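Side-chain contacts in dihydropyrimidinase (Brevibacillus agri, PDB 3SFW), which probably catalyses the reversible hydrolytic ring opening of dihydropyrimidines at a two-zinc site: residues 72-77 with 109-114; 303-308 with 361-366; 346-351 with 416-421. One frame throughout, in Å; residues are numbered along the deposited sequence.

All three contacts belong to the amidohydrolase (TIM-barrel) part of the chain. Interaction 1 joins helix 74-83 to helix 101-112 and is complete before the others begin. Its centre is about 31 Å from that of interaction 2 and about 24 Å from that of interaction 3. It lies across the chain's centre from interaction 2. Interactions 2 and 3 alternate along the chain, in the order 303-308, 346-351, 361-366, 416-421. Their centres are about 18 Å apart, and they touch where F364 of helix 361-376 packs on M346, L349 and F350 of helix 345-354. Through these two helices they form one continuous packed region, while interaction 1 ties a separate helix pair elsewhere in the fold.

Interaction 1: residues 72-77 with 109-114; sequences DNFFTG and HEKARG
F74 and A112 join two helices of the alpha/beta-barrel fold of the amidohydrolases, the start of helix 74-83 and the end of helix 101-112. The A112 methyl sits over one face of the F74 ring, displaced toward the rim. CB of A112 is 3.4 Å from F74 CD2 and 3.8 Å from the ring centroid, 26° off the normal, which makes a CH-pi contact. K111 meets a different part of the ring. Its CB lies 3.8 Å from F74 CE1. CG of K111 lies anti to its carbonyl carbon (chi1 -65°), and the extended chain runs past the ring edge and away. NZ forms a salt bridge with D62.

A water ties the two backbones together. It accepts from F74 N at 2.9 Å and donates to K111 O at 2.8 Å. An amide of a helix's first turn is thereby linked to a carbonyl of another helix's last turn. The water lies in the plane of the F74 ring, at its edge.

The start of helix 74-83 is also held from within. N73 is at the N-cap position. T76 OG1 donates to D72 OD1 at 2.6 Å and accepts from N73 N at 3.3 Å. D72 OD2 is bonded to H316, the residue after the zinc ligand D315. The F74 side chain itself is about 13 Å from a zinc ion.

Inward, F74 packs on I89 and D91 of strand 86-93 and on F122 of strand 119-124. A112 rests on Y120 of the latter strand. The contact therefore lies where two helices meet neighbouring parallel strands.

Interaction 2: residues 303-308 with 361-366; sequences ALKNGI and LNQFVD
Q363 reaches from helix 361-376 to the backbone of K305, at the end of helix 295-305. Its NE2 donates to K305 O at 2.8 Å, with an N-H...O angle of 154°. The oxygen lies close to the plane of the Q363 amide. The donor approaches the K305 carbonyl from the side, tilted 22° from the carbonyl plane. Q363 OE1 lies beside K305, 4.0 Å from its CA. This oxygen has its own hydrogen bond nearby.

The CA atoms of K305 and Q363 are 7.5 Å apart, a distance the Q363 side chain covers. CG lies beside the backbone N (chi1 -68°), and from there the chain is extended at chi2. At its own helix start, Q363 N is hydrogen-bonded to S360 OG.

On the other side, the chain turns just after K305. G307 N bonds to L304 O, and I308 N makes a weak bond to A303 O. With the positive phi of G307, this is consistent with a Schellman motif. The CB of K305 points away from Q363, and its NZ reaches the second subunit, hydrogen-bonded to G256 O and N258 OD1 there. P461 of the same subunit packs on Q363.

A leucine in place of Q363 would lack the amide and would probably leave K305 O without this donor. The bond joins a neutral amide to a carbonyl at a helix C-terminus, where the helix dipole is likely to make the oxygen a stronger acceptor. It connects two helices without using charge, beside a subunit contact where the K305 ammonium is engaged.

Interaction 3: residues 346-351 with 416-421; sequences MTILFS and NPFEGM
I348 sets its terminal methyl squarely on the ring of F418. CD1 of I348 is 3.4 Å from the ring centroid and only 2° off the normal. The six ring carbons are therefore almost equally far from it. This is a CH-pi contact made end-on by one methyl. The torsions of I348 explain it. CG1 is anti to the carbonyl carbon, and the extended second torsion (chi2 176°) carries CD1 outward from helix 345-354.

The opposite face of the F418 ring carries P417 CG, 3.9 Å above the plane and shifted toward the rim. The ring is thus held between the I348 methyl and its own neighbouring proline. M421 adds a second, looser touch. All its torsions are extended, with CG anti to the backbone N (chi1 -169°). This stretches the chain so that its CE comes to 4.2 Å from I348 CG1. V269 of helix 265-269 packs on both F418 and M421.

The backbone that presents these side chains is tightly turned. N416 OD1 accepts from F418 N at 2.8 Å, in the plane of its carbonyl group. N416 ND2 is bonded to H409 ND1 and D344 OD2, so both ends of this amide are engaged. E419 N bonds to N416 O, and M421 N to F418 O.

The pattern is an Asx turn combined with a type I turn from N416 to E419, followed by a type II turn from F418 to M421. It shapes the connection between strands 393-403 and 422-432 and brings F418 and M421 against I348 of helix 345-354.

Interaction 1: residues 72-77 with 109-114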
ATOM      1  N   ASP A  72     -35.662  -4.703 -23.043  1.00 12.76           N
ATOM      2  CA  ASP A  72     -35.295  -5.746 -24.008  1.00 11.82           C
ATOM      3  C   ASP A  72     -35.637  -7.095 -23.425  1.00 11.41           C
ATOM      4  O   ASP A  72     -35.307  -7.357 -22.273  1.00 13.34           O
ATOM      5  CB  ASP A  72     -33.770  -5.737 -24.281  1.00 12.51           C
ATOM      6  CG  ASP A  72     -33.375  -4.778 -25.405  1.00 13.24           C
ATOM      7  OD1 ASP A  72     -34.064  -4.712 -26.446  1.00 13.65           O
ATOM      8  OD2 ASP A  72     -32.306  -4.158 -25.260  1.00 12.49           O
ATOM      9  N   ASN A  73     -36.252  -7.962 -24.229  1.00 12.27           N
ATOM     10  CA  ASN A  73     -36.405  -9.358 -23.833  1.00 12.87           C
ATOM     11  C   ASN A  73     -35.314 -10.188 -24.493  1.00 14.40           C
ATOM     12  O   ASN A  73     -34.319  -9.631 -24.979  1.00 12.53           O
ATOM     13  CB  ASN A  73     -37.820  -9.874 -24.179  1.00 13.97           C
ATOM     14  CG  ASN A  73     -38.146  -9.823 -25.685  1.00 17.20           C
ATOM     15  OD1 ASN A  73     -39.322 -10.020 -26.099  1.00 23.79           O
ATOM     16  ND2 ASN A  73     -37.174  -9.568 -26.496  1.00 13.02           N
ATOM     17  N   PHE A  74     -35.412 -11.517 -24.411  1.00 12.37           N
ATOM     18  CA  PHE A  74     -34.325 -12.334 -24.973  1.00 12.48           C
ATOM     19  C   PHE A  74     -34.214 -12.222 -26.466  1.00 15.64           C
ATOM     20  O   PHE A  74     -33.124 -12.298 -26.992  1.00 17.07           O
ATOM     21  CB  PHE A  74     -34.395 -13.797 -24.527  1.00 12.53           C
ATOM     22  CG  PHE A  74     -33.687 -14.036 -23.233  1.00 10.04           C
ATOM     23  CD1 PHE A  74     -34.275 -13.637 -22.029  1.00 12.08           C
ATOM     24  CD2 PHE A  74     -32.402 -14.603 -23.221  1.00 12.75           C
ATOM     25  CE1 PHE A  74     -33.623 -13.795 -20.785  1.00 12.95           C
ATOM     26  CE2 PHE A  74     -31.688 -14.699 -21.991  1.00 11.40           C
ATOM     27  CZ  PHE A  74     -32.307 -14.338 -20.771  1.00 10.41           C
ATOM     28  N   PHE A  75     -35.331 -11.938 -27.162  1.00 10.92           N
ATOM     29  CA  PHE A  75     -35.251 -11.734 -28.604  1.00 12.59           C
ATOM     30  C   PHE A  75     -34.547 -10.386 -28.929  1.00 11.15           C
ATOM     31  O   PHE A  75     -33.561 -10.360 -29.653  1.00 13.02           O
ATOM     32  CB  PHE A  75     -36.660 -11.770 -29.250  1.00 10.74           C
ATOM     33  CG  PHE A  75     -36.650 -11.528 -30.731  1.00 12.94           C
ATOM     34  CD1 PHE A  75     -37.256 -10.385 -31.244  1.00 15.86           C
ATOM     35  CD2 PHE A  75     -35.937 -12.362 -31.584  1.00 13.46           C
ATOM     36  CE1 PHE A  75     -37.229 -10.104 -32.615  1.00 17.53           C
ATOM     37  CE2 PHE A  75     -35.906 -12.104 -32.988  1.00 14.11           C
ATOM     38  CZ  PHE A  75     -36.544 -10.949 -33.487  1.00 15.84           C
ATOM     39  N   THR A  76     -35.129  -9.277 -28.490  1.00 10.89           N
ATOM     40  CA  THR A  76     -34.578  -7.963 -28.893  1.00 13.53           C
ATOM     41  C   THR A  76     -33.181  -7.751 -28.302  1.00 11.02           C
ATOM     42  O   THR A  76     -32.327  -7.116 -28.943  1.00 13.13           O
ATOM     43  CB  THR A  76     -35.488  -6.757 -28.563  1.00 12.48           C
ATOM     44  OG1 THR A  76     -35.638  -6.620 -27.150  1.00 13.07           O
ATOM     45  CG2 THR A  76     -36.939  -6.917 -29.251  1.00 12.40           C
ATOM     46  N   GLY A  77     -32.980  -8.223 -27.068  1.00 12.83           N
ATOM     47  CA  GLY A  77     -31.684  -8.009 -26.417  1.00 11.93           C
ATOM     48  C   GLY A  77     -30.565  -8.790 -27.111  1.00 11.99           C
ATOM     49  O   GLY A  77     -29.444  -8.268 -27.280  1.00 12.80           O
ATOM     50  N   HIS A 109     -35.062 -20.312 -18.374  1.00 13.22           N
ATOM     51  CA  HIS A 109     -35.066 -21.036 -19.638  1.00 12.86           C
ATOM     52  C   HIS A 109     -36.306 -20.656 -20.453  1.00 11.56           C
ATOM     53  O   HIS A 109     -36.219 -20.492 -21.676  1.00 13.33           O
ATOM     54  CB  HIS A 109     -35.028 -22.545 -19.383  1.00 12.54           C
ATOM     55  CG  HIS A 109     -33.644 -23.083 -19.158  1.00 12.42           C
ATOM     56  ND1 HIS A 109     -32.717 -23.192 -20.172  1.00 13.46           N
ATOM     57  CD2 HIS A 109     -32.995 -23.420 -18.011  1.00 13.19           C
ATOM     58  CE1 HIS A 109     -31.596 -23.703 -19.678  1.00 14.96           C
ATOM     59  NE2 HIS A 109     -31.729 -23.822 -18.366  1.00 11.80           N
ATOM     60  N   GLU A 110     -37.430 -20.456 -19.771  1.00 12.74           N
ATOM     61  CA  GLU A 110     -38.679 -20.125 -20.494  1.00 16.35           C
ATOM     62  C   GLU A 110     -38.634 -18.673 -21.058  1.00 16.77           C
ATOM     63  O   GLU A 110     -39.054 -18.456 -22.185  1.00 15.07           O
ATOM     64  CB  GLU A 110     -39.915 -20.384 -19.623  1.00 19.68           C
ATOM     65  CG  GLU A 110     -41.287 -20.042 -20.260  1.00 30.05           C
ATOM     66  CD  GLU A 110     -41.598 -20.831 -21.541  1.00 35.67           C
ATOM     67  OE1 GLU A 110     -42.487 -20.387 -22.311  1.00 38.78           O
ATOM     68  OE2 GLU A 110     -40.974 -21.892 -21.781  1.00 38.12           O
ATOM     69  N   LYS A 111     -37.877 -17.776 -20.404  1.00 14.72           N
ATOM     70  CA  LYS A 111     -37.646 -16.440 -20.985  1.00 14.97           C
ATOM     71  C   LYS A 111     -36.869 -16.544 -22.301  1.00 16.22           C
ATOM     72  O   LYS A 111     -37.082 -15.750 -23.225  1.00 17.53           O
ATOM     73  CB  LYS A 111     -36.874 -15.508 -20.017  1.00 13.00           C
ATOM     74  CG  LYS A 111     -37.566 -15.142 -18.771  1.00 12.46           C
ATOM     75  CD  LYS A 111     -36.625 -14.231 -17.906  1.00 17.18           C
ATOM     76  CE  LYS A 111     -37.269 -13.878 -16.585  1.00 16.66           C
ATOM     77  NZ  LYS A 111     -38.505 -13.014 -16.796  1.00 15.06           N
ATOM     78  N   ALA A 112     -35.896 -17.454 -22.365  1.00 12.65           N
ATOM     79  CA  ALA A 112     -35.007 -17.497 -23.507  1.00 14.66           C
ATOM     80  C   ALA A 112     -35.448 -18.441 -24.643  1.00 17.92           C
ATOM     81  O   ALA A 112     -35.136 -18.223 -25.815  1.00 17.71           O
ATOM     82  CB  ALA A 112     -33.588 -17.835 -23.042  1.00 16.43           C
ATOM     83  N   ARG A 113     -36.203 -19.480 -24.303  1.00 21.64           N
ATOM     84  CA  ARG A 113     -36.369 -20.595 -25.249  1.00 25.98           C
ATOM     85  C   ARG A 113     -37.218 -20.130 -26.442  1.00 20.65           C
ATOM     86  O   ARG A 113     -38.224 -19.449 -26.275  1.00 23.63           O
ATOM     87  CB  ARG A 113     -37.001 -21.788 -24.523  1.00 36.81           C
ATOM     88  CG  ARG A 113     -37.594 -22.898 -25.418  1.00 42.96           C
ATOM     89  CD  ARG A 113     -38.320 -23.944 -24.542  1.00 47.19           C
ATOM     90  NE  ARG A 113     -37.408 -24.615 -23.603  1.00 49.63           N
ATOM     91  CZ  ARG A 113     -37.422 -24.477 -22.270  1.00 50.83           C
ATOM     92  NH1 ARG A 113     -38.307 -23.679 -21.657  1.00 48.61           N
ATOM     93  NH2 ARG A 113     -36.539 -25.155 -21.539  1.00 52.25           N
ATOM     94  N   GLY A 114     -36.706 -20.340 -27.649  1.00 21.48           N
ATOM     95  CA  GLY A 114     -37.447 -19.957 -28.843  1.00 21.76           C
ATOM     96  C   GLY A 114     -37.347 -18.475 -29.168  1.00 19.99           C
ATOM     97  O   GLY A 114     -37.982 -17.985 -30.117  1.00 20.78           O
TER
HETATM   98  O   HOH W   1     -37.554 -13.021 -23.078  1.00 13.57           O

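Interaction 2: residues 303-308 with 361-366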
ATOM      1  N   ALA A 303      -6.072  -0.369 -15.363  1.00  8.77           N
ATOM      2  CA  ALA A 303      -6.237  -1.676 -14.735  1.00 10.11           C
ATOM      3  C   ALA A 303      -6.479  -2.726 -15.817  1.00  9.91           C
ATOM      4  O   ALA A 303      -6.006  -3.861 -15.709  1.00  9.87           O
ATOM      5  CB  ALA A 303      -7.445  -1.637 -13.722  1.00 13.17           C
ATOM      6  N   LEU A 304      -7.252  -2.369 -16.852  1.00 10.33           N
ATOM      7  CA  LEU A 304      -7.410  -3.300 -18.012  1.00  9.36           C
ATOM      8  C   LEU A 304      -6.059  -3.509 -18.736  1.00 10.02           C
ATOM      9  O   LEU A 304      -5.681  -4.651 -19.018  1.00 11.52           O
ATOM     10  CB  LEU A 304      -8.446  -2.722 -19.022  1.00 10.47           C
ATOM     11  CG  LEU A 304      -9.885  -2.723 -18.467  1.00 10.10           C
ATOM     12  CD1 LEU A 304     -10.775  -1.919 -19.458  1.00 10.42           C
ATOM     13  CD2 LEU A 304     -10.465  -4.180 -18.401  1.00 10.61           C
ATOM     14  N   LYS A 305      -5.355  -2.412 -19.026  1.00 10.59           N
ATOM     15  CA  LYS A 305      -4.057  -2.513 -19.712  1.00 10.58           C
ATOM     16  C   LYS A 305      -3.063  -3.402 -18.944  1.00 11.40           C
ATOM     17  O   LYS A 305      -2.365  -4.261 -19.524  1.00 13.80           O
ATOM     18  CB  LYS A 305      -3.440  -1.137 -19.852  1.00 11.40           C
ATOM     19  CG  LYS A 305      -2.077  -1.195 -20.583  1.00 13.97           C
ATOM     20  CD  LYS A 305      -1.496   0.207 -20.773  1.00 15.36           C
ATOM     21  CE  LYS A 305      -1.269   0.950 -19.440  1.00 19.55           C
ATOM     22  NZ  LYS A 305      -0.402   2.226 -19.645  1.00 19.13           N
ATOM     23  N   ASN A 306      -3.046  -3.255 -17.621  1.00 11.61           N
ATOM     24  CA  ASN A 306      -2.086  -4.001 -16.820  1.00  9.51           C
ATOM     25  C   ASN A 306      -2.630  -5.231 -16.108  1.00 12.78           C
ATOM     26  O   ASN A 306      -1.960  -5.794 -15.256  1.00 12.88           O
ATOM     27  CB  ASN A 306      -1.316  -3.085 -15.845  1.00 11.71           C
ATOM     28  CG  ASN A 306      -0.238  -2.261 -16.539  1.00 12.07           C
ATOM     29  OD1 ASN A 306       0.146  -2.578 -17.673  1.00 12.61           O
ATOM     30  ND2 ASN A 306       0.106  -1.110 -15.952  1.00 12.04           N
ATOM     31  N   GLY A 307      -3.801  -5.700 -16.545  1.00 10.91           N
ATOM     32  CA  GLY A 307      -4.301  -7.065 -16.184  1.00 13.88           C
ATOM     33  C   GLY A 307      -4.898  -7.181 -14.782  1.00 14.11           C
ATOM     34  O   GLY A 307      -5.047  -8.285 -14.258  1.00 13.45           O
ATOM     35  N   ILE A 308      -5.123  -6.046 -14.128  1.00  9.88           N
ATOM     36  CA  ILE A 308      -5.759  -6.012 -12.789  1.00  9.57           C
ATOM     37  C   ILE A 308      -7.303  -6.223 -12.887  1.00 10.53           C
ATOM     38  O   ILE A 308      -7.876  -6.879 -12.024  1.00 11.77           O
ATOM     39  CB  ILE A 308      -5.486  -4.629 -12.108  1.00 10.29           C
ATOM     40  CG1 ILE A 308      -3.981  -4.519 -11.809  1.00 10.92           C
ATOM     41  CG2 ILE A 308      -6.301  -4.479 -10.785  1.00 13.09           C
ATOM     42  CD1 ILE A 308      -3.438  -3.079 -11.586  1.00 12.04           C
ATOM     43  N   LEU A 361      -4.944  -4.249 -29.444  1.00 12.79           N
ATOM     44  CA  LEU A 361      -6.022  -4.921 -30.168  1.00 13.62           C
ATOM     45  C   LEU A 361      -6.158  -6.360 -29.641  1.00 11.97           C
ATOM     46  O   LEU A 361      -7.270  -6.871 -29.509  1.00 12.52           O
ATOM     47  CB  LEU A 361      -5.732  -4.932 -31.679  1.00 17.55           C
ATOM     48  CG  LEU A 361      -6.798  -5.588 -32.548  1.00 21.86           C
ATOM     49  CD1 LEU A 361      -8.161  -4.984 -32.280  1.00 22.02           C
ATOM     50  CD2 LEU A 361      -6.440  -5.415 -34.011  1.00 27.48           C
ATOM     51  N   ASN A 362      -5.030  -7.024 -29.288  1.00 11.00           N
ATOM     52  CA  ASN A 362      -5.152  -8.386 -28.740  1.00 11.60           C
ATOM     53  C   ASN A 362      -5.806  -8.358 -27.357  1.00 13.04           C
ATOM     54  O   ASN A 362      -6.678  -9.203 -27.055  1.00 12.07           O
ATOM     55  CB  ASN A 362      -3.782  -9.100 -28.629  1.00 11.34           C
ATOM     56  CG  ASN A 362      -3.146  -9.363 -29.980  1.00 18.48           C
ATOM     57  OD1 ASN A 362      -3.693 -10.117 -30.844  1.00 20.99           O
ATOM     58  ND2 ASN A 362      -2.026  -8.702 -30.216  1.00 16.77           N
ATOM     59  N   GLN A 363      -5.436  -7.380 -26.534  1.00 12.06           N
ATOM     60  CA  GLN A 363      -6.105  -7.234 -25.235  1.00  9.92           C
ATOM     61  C   GLN A 363      -7.609  -7.005 -25.372  1.00 11.32           C
ATOM     62  O   GLN A 363      -8.371  -7.539 -24.572  1.00 12.78           O
ATOM     63  CB  GLN A 363      -5.497  -6.127 -24.380  1.00 10.79           C
ATOM     64  CG  GLN A 363      -4.064  -6.470 -23.894  1.00 13.16           C
ATOM     65  CD  GLN A 363      -3.505  -5.338 -23.025  1.00 15.40           C
ATOM     66  OE1 GLN A 363      -3.653  -4.158 -23.370  1.00 16.87           O
ATOM     67  NE2 GLN A 363      -2.946  -5.692 -21.858  1.00 15.15           N
ATOM     68  N   PHE A 364      -8.019  -6.196 -26.351  1.00 10.12           N
ATOM     69  CA  PHE A 364      -9.450  -5.925 -26.646  1.00 11.47           C
ATOM     70  C   PHE A 364     -10.176  -7.260 -26.852  1.00 12.89           C
ATOM     71  O   PHE A 364     -11.217  -7.490 -26.270  1.00 11.16           O
ATOM     72  CB  PHE A 364      -9.558  -5.007 -27.894  1.00 11.40           C
ATOM     73  CG  PHE A 364     -10.919  -5.015 -28.548  1.00 12.97           C
ATOM     74  CD1 PHE A 364     -11.940  -4.238 -28.034  1.00 14.36           C
ATOM     75  CD2 PHE A 364     -11.156  -5.781 -29.682  1.00 20.38           C
ATOM     76  CE1 PHE A 364     -13.215  -4.212 -28.640  1.00 14.05           C
ATOM     77  CE2 PHE A 364     -12.397  -5.713 -30.349  1.00 22.37           C
ATOM     78  CZ  PHE A 364     -13.450  -4.953 -29.780  1.00 17.00           C
ATOM     79  N   VAL A 365      -9.593  -8.186 -27.620  1.00 11.33           N
ATOM     80  CA  VAL A 365     -10.238  -9.485 -27.769  1.00 10.87           C
ATOM     81  C   VAL A 365     -10.290 -10.247 -26.446  1.00 12.38           C
ATOM     82  O   VAL A 365     -11.291 -10.933 -26.132  1.00 11.05           O
ATOM     83  CB  VAL A 365      -9.551 -10.342 -28.866  1.00  9.97           C
ATOM     84  CG1 VAL A 365     -10.170 -11.796 -28.843  1.00 10.35           C
ATOM     85  CG2 VAL A 365      -9.738  -9.645 -30.257  1.00  9.56           C
ATOM     86  N   ASP A 366      -9.187 -10.205 -25.697  1.00  9.66           N
ATOM     87  CA  ASP A 366      -9.119 -10.966 -24.451  1.00 11.90           C
ATOM     88  C   ASP A 366     -10.202 -10.505 -23.485  1.00  9.36           C
ATOM     89  O   ASP A 366     -10.931 -11.312 -22.921  1.00 10.94           O
ATOM     90  CB  ASP A 366      -7.714 -10.807 -23.815  1.00 13.78           C
ATOM     91  CG  ASP A 366      -7.320 -11.984 -22.941  1.00 18.93           C
ATOM     92  OD1 ASP A 366      -7.862 -13.103 -23.076  1.00 13.76           O
ATOM     93  OD2 ASP A 366      -6.452 -11.774 -22.065  1.00 23.31           O
TER

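Interaction 3: residues 346-351 with 416-421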
ATOM      1  N   MET A 346     -18.676  -3.495 -27.675  1.00 10.27           N
ATOM      2  CA  MET A 346     -17.483  -3.850 -28.479  1.00  9.93           C
ATOM      3  C   MET A 346     -16.899  -2.591 -29.150  1.00 11.64           C
ATOM      4  O   MET A 346     -15.658  -2.374 -29.134  1.00 12.75           O
ATOM      5  CB  MET A 346     -17.837  -4.876 -29.553  1.00 11.43           C
ATOM      6  CG  MET A 346     -18.247  -6.248 -29.007  1.00 14.44           C
ATOM      7  SD  MET A 346     -16.861  -7.137 -28.297  1.00 17.91           S
ATOM      8  CE  MET A 346     -16.037  -7.710 -29.748  1.00 16.78           C
ATOM      9  N   THR A 347     -17.765  -1.811 -29.817  1.00 10.86           N
ATOM     10  CA  THR A 347     -17.270  -0.637 -30.576  1.00 11.76           C
ATOM     11  C   THR A 347     -16.636   0.434 -29.684  1.00 12.13           C
ATOM     12  O   THR A 347     -15.565   0.969 -30.017  1.00 12.17           O
ATOM     13  CB  THR A 347     -18.349   0.023 -31.460  1.00 18.72           C
ATOM     14  OG1 THR A 347     -18.772  -0.924 -32.452  1.00 18.33           O
ATOM     15  CG2 THR A 347     -17.720   1.236 -32.211  1.00 17.12           C
ATOM     16  N   ILE A 348     -17.221   0.674 -28.520  1.00 11.54           N
ATOM     17  CA  ILE A 348     -16.638   1.637 -27.580  1.00 10.92           C
ATOM     18  C   ILE A 348     -15.258   1.185 -27.105  1.00 12.75           C
ATOM     19  O   ILE A 348     -14.326   1.983 -27.049  1.00 11.88           O
ATOM     20  CB  ILE A 348     -17.576   1.913 -26.408  1.00 13.92           C
ATOM     21  CG1 ILE A 348     -18.805   2.684 -26.956  1.00 12.37           C
ATOM     22  CG2 ILE A 348     -16.881   2.695 -25.295  1.00 12.22           C
ATOM     23  CD1 ILE A 348     -19.867   2.936 -25.890  1.00 14.29           C
ATOM     24  N   LEU A 349     -15.134  -0.077 -26.757  1.00 10.97           N
ATOM     25  CA  LEU A 349     -13.836  -0.599 -26.311  1.00 12.19           C
ATOM     26  C   LEU A 349     -12.789  -0.501 -27.437  1.00 12.77           C
ATOM     27  O   LEU A 349     -11.649  -0.157 -27.197  1.00 15.21           O
ATOM     28  CB  LEU A 349     -13.958  -2.047 -25.770  1.00 11.67           C
ATOM     29  CG  LEU A 349     -14.248  -2.106 -24.222  1.00 13.70           C
ATOM     30  CD1 LEU A 349     -13.030  -1.751 -23.435  1.00 14.02           C
ATOM     31  CD2 LEU A 349     -15.350  -1.180 -23.759  1.00 20.18           C
ATOM     32  N   PHE A 350     -13.204  -0.748 -28.667  1.00 11.82           N
ATOM     33  CA  PHE A 350     -12.244  -0.616 -29.788  1.00 12.63           C
ATOM     34  C   PHE A 350     -11.900   0.871 -29.971  1.00 15.03           C
ATOM     35  O   PHE A 350     -10.730   1.255 -30.096  1.00 13.27           O
ATOM     36  CB  PHE A 350     -12.849  -1.170 -31.078  1.00 10.84           C
ATOM     37  CG  PHE A 350     -11.950  -0.968 -32.277  1.00 13.01           C
ATOM     38  CD1 PHE A 350     -10.809  -1.767 -32.461  1.00 15.19           C
ATOM     39  CD2 PHE A 350     -12.185   0.073 -33.151  1.00 14.72           C
ATOM     40  CE1 PHE A 350      -9.946  -1.544 -33.551  1.00 16.90           C
ATOM     41  CE2 PHE A 350     -11.320   0.311 -34.244  1.00 14.23           C
ATOM     42  CZ  PHE A 350     -10.195  -0.490 -34.424  1.00 16.83           C
ATOM     43  N   SER A 351     -12.921   1.704 -30.060  1.00 12.05           N
ATOM     44  CA  SER A 351     -12.698   3.084 -30.492  1.00 14.76           C
ATOM     45  C   SER A 351     -12.052   3.937 -29.389  1.00 13.39           C
ATOM     46  O   SER A 351     -11.195   4.787 -29.662  1.00 13.25           O
ATOM     47  CB  SER A 351     -14.024   3.703 -30.944  1.00 14.85           C
ATOM     48  OG  SER A 351     -13.799   4.960 -31.590  1.00 15.62           O
ATOM     49  N   ASN A 416     -30.301   6.324 -26.158  1.00 14.09           N
ATOM     50  CA  ASN A 416     -28.982   5.686 -26.042  1.00 13.14           C
ATOM     51  C   ASN A 416     -28.108   6.600 -25.207  1.00 14.35           C
ATOM     52  O   ASN A 416     -28.015   7.814 -25.494  1.00 15.16           O
ATOM     53  CB  ASN A 416     -28.415   5.514 -27.436  1.00 13.80           C
ATOM     54  CG  ASN A 416     -27.153   4.662 -27.451  1.00 15.99           C
ATOM     55  OD1 ASN A 416     -26.157   5.021 -26.824  1.00 13.98           O
ATOM     56  ND2 ASN A 416     -27.208   3.526 -28.149  1.00 12.94           N
ATOM     57  N   PRO A 417     -27.508   6.069 -24.126  1.00 14.51           N
ATOM     58  CA  PRO A 417     -26.727   6.941 -23.239  1.00 14.85           C
ATOM     59  C   PRO A 417     -25.451   7.480 -23.877  1.00 12.01           C
ATOM     60  O   PRO A 417     -24.876   8.440 -23.371  1.00 13.92           O
ATOM     61  CB  PRO A 417     -26.403   6.037 -22.026  1.00 14.80           C
ATOM     62  CG  PRO A 417     -26.379   4.614 -22.653  1.00 13.24           C
ATOM     63  CD  PRO A 417     -27.441   4.637 -23.748  1.00 11.26           C
ATOM     64  N   PHE A 418     -25.038   6.878 -24.991  1.00 13.13           N
ATOM     65  CA  PHE A 418     -23.934   7.364 -25.767  1.00 12.90           C
ATOM     66  C   PHE A 418     -24.347   8.239 -26.964  1.00 14.19           C
ATOM     67  O   PHE A 418     -23.564   8.435 -27.883  1.00 16.14           O
ATOM     68  CB  PHE A 418     -23.061   6.173 -26.250  1.00 13.10           C
ATOM     69  CG  PHE A 418     -22.714   5.211 -25.145  1.00 10.90           C
ATOM     70  CD1 PHE A 418     -21.854   5.599 -24.110  1.00 10.44           C
ATOM     71  CD2 PHE A 418     -23.335   3.927 -25.075  1.00 12.86           C
ATOM     72  CE1 PHE A 418     -21.543   4.703 -23.028  1.00 10.91           C
ATOM     73  CE2 PHE A 418     -23.031   3.041 -24.006  1.00 14.73           C
ATOM     74  CZ  PHE A 418     -22.143   3.416 -22.994  1.00 13.00           C
ATOM     75  N   GLU A 419     -25.585   8.722 -26.955  1.00 13.28           N
ATOM     76  CA  GLU A 419     -26.095   9.570 -28.030  1.00 12.70           C
ATOM     77  C   GLU A 419     -25.076  10.626 -28.473  1.00 14.70           C
ATOM     78  O   GLU A 419     -24.617  11.437 -27.675  1.00 12.97           O
ATOM     79  CB  GLU A 419     -27.403  10.221 -27.591  1.00 14.52           C
ATOM     80  CG  GLU A 419     -28.131  10.945 -28.766  1.00 15.76           C
ATOM     81  CD  GLU A 419     -28.654   9.982 -29.794  1.00 17.16           C
ATOM     82  OE1 GLU A 419     -29.204   8.914 -29.385  1.00 15.85           O
ATOM     83  OE2 GLU A 419     -28.612  10.342 -31.012  1.00 16.96           O
ATOM     84  N   GLY A 420     -24.811  10.663 -29.768  1.00 14.30           N
ATOM     85  CA  GLY A 420     -23.887  11.668 -30.355  1.00 16.79           C
ATOM     86  C   GLY A 420     -22.415  11.293 -30.307  1.00 20.11           C
ATOM     87  O   GLY A 420     -21.582  12.004 -30.856  1.00 19.15           O
ATOM     88  N   MET A 421     -22.072  10.187 -29.631  1.00 16.52           N
ATOM     89  CA  MET A 421     -20.651   9.800 -29.531  1.00 16.31           C
ATOM     90  C   MET A 421     -20.058   9.431 -30.876  1.00 15.51           C
ATOM     91  O   MET A 421     -20.583   8.582 -31.587  1.00 15.23           O
ATOM     92  CB  MET A 421     -20.474   8.615 -28.563  1.00 14.09           C
ATOM     93  CG  MET A 421     -19.003   8.352 -28.223  1.00 17.90           C
ATOM     94  SD  MET A 421     -19.045   6.924 -27.115  1.00 18.68           S
ATOM     95  CE  MET A 421     -17.282   6.573 -26.987  1.00 19.45           C
TER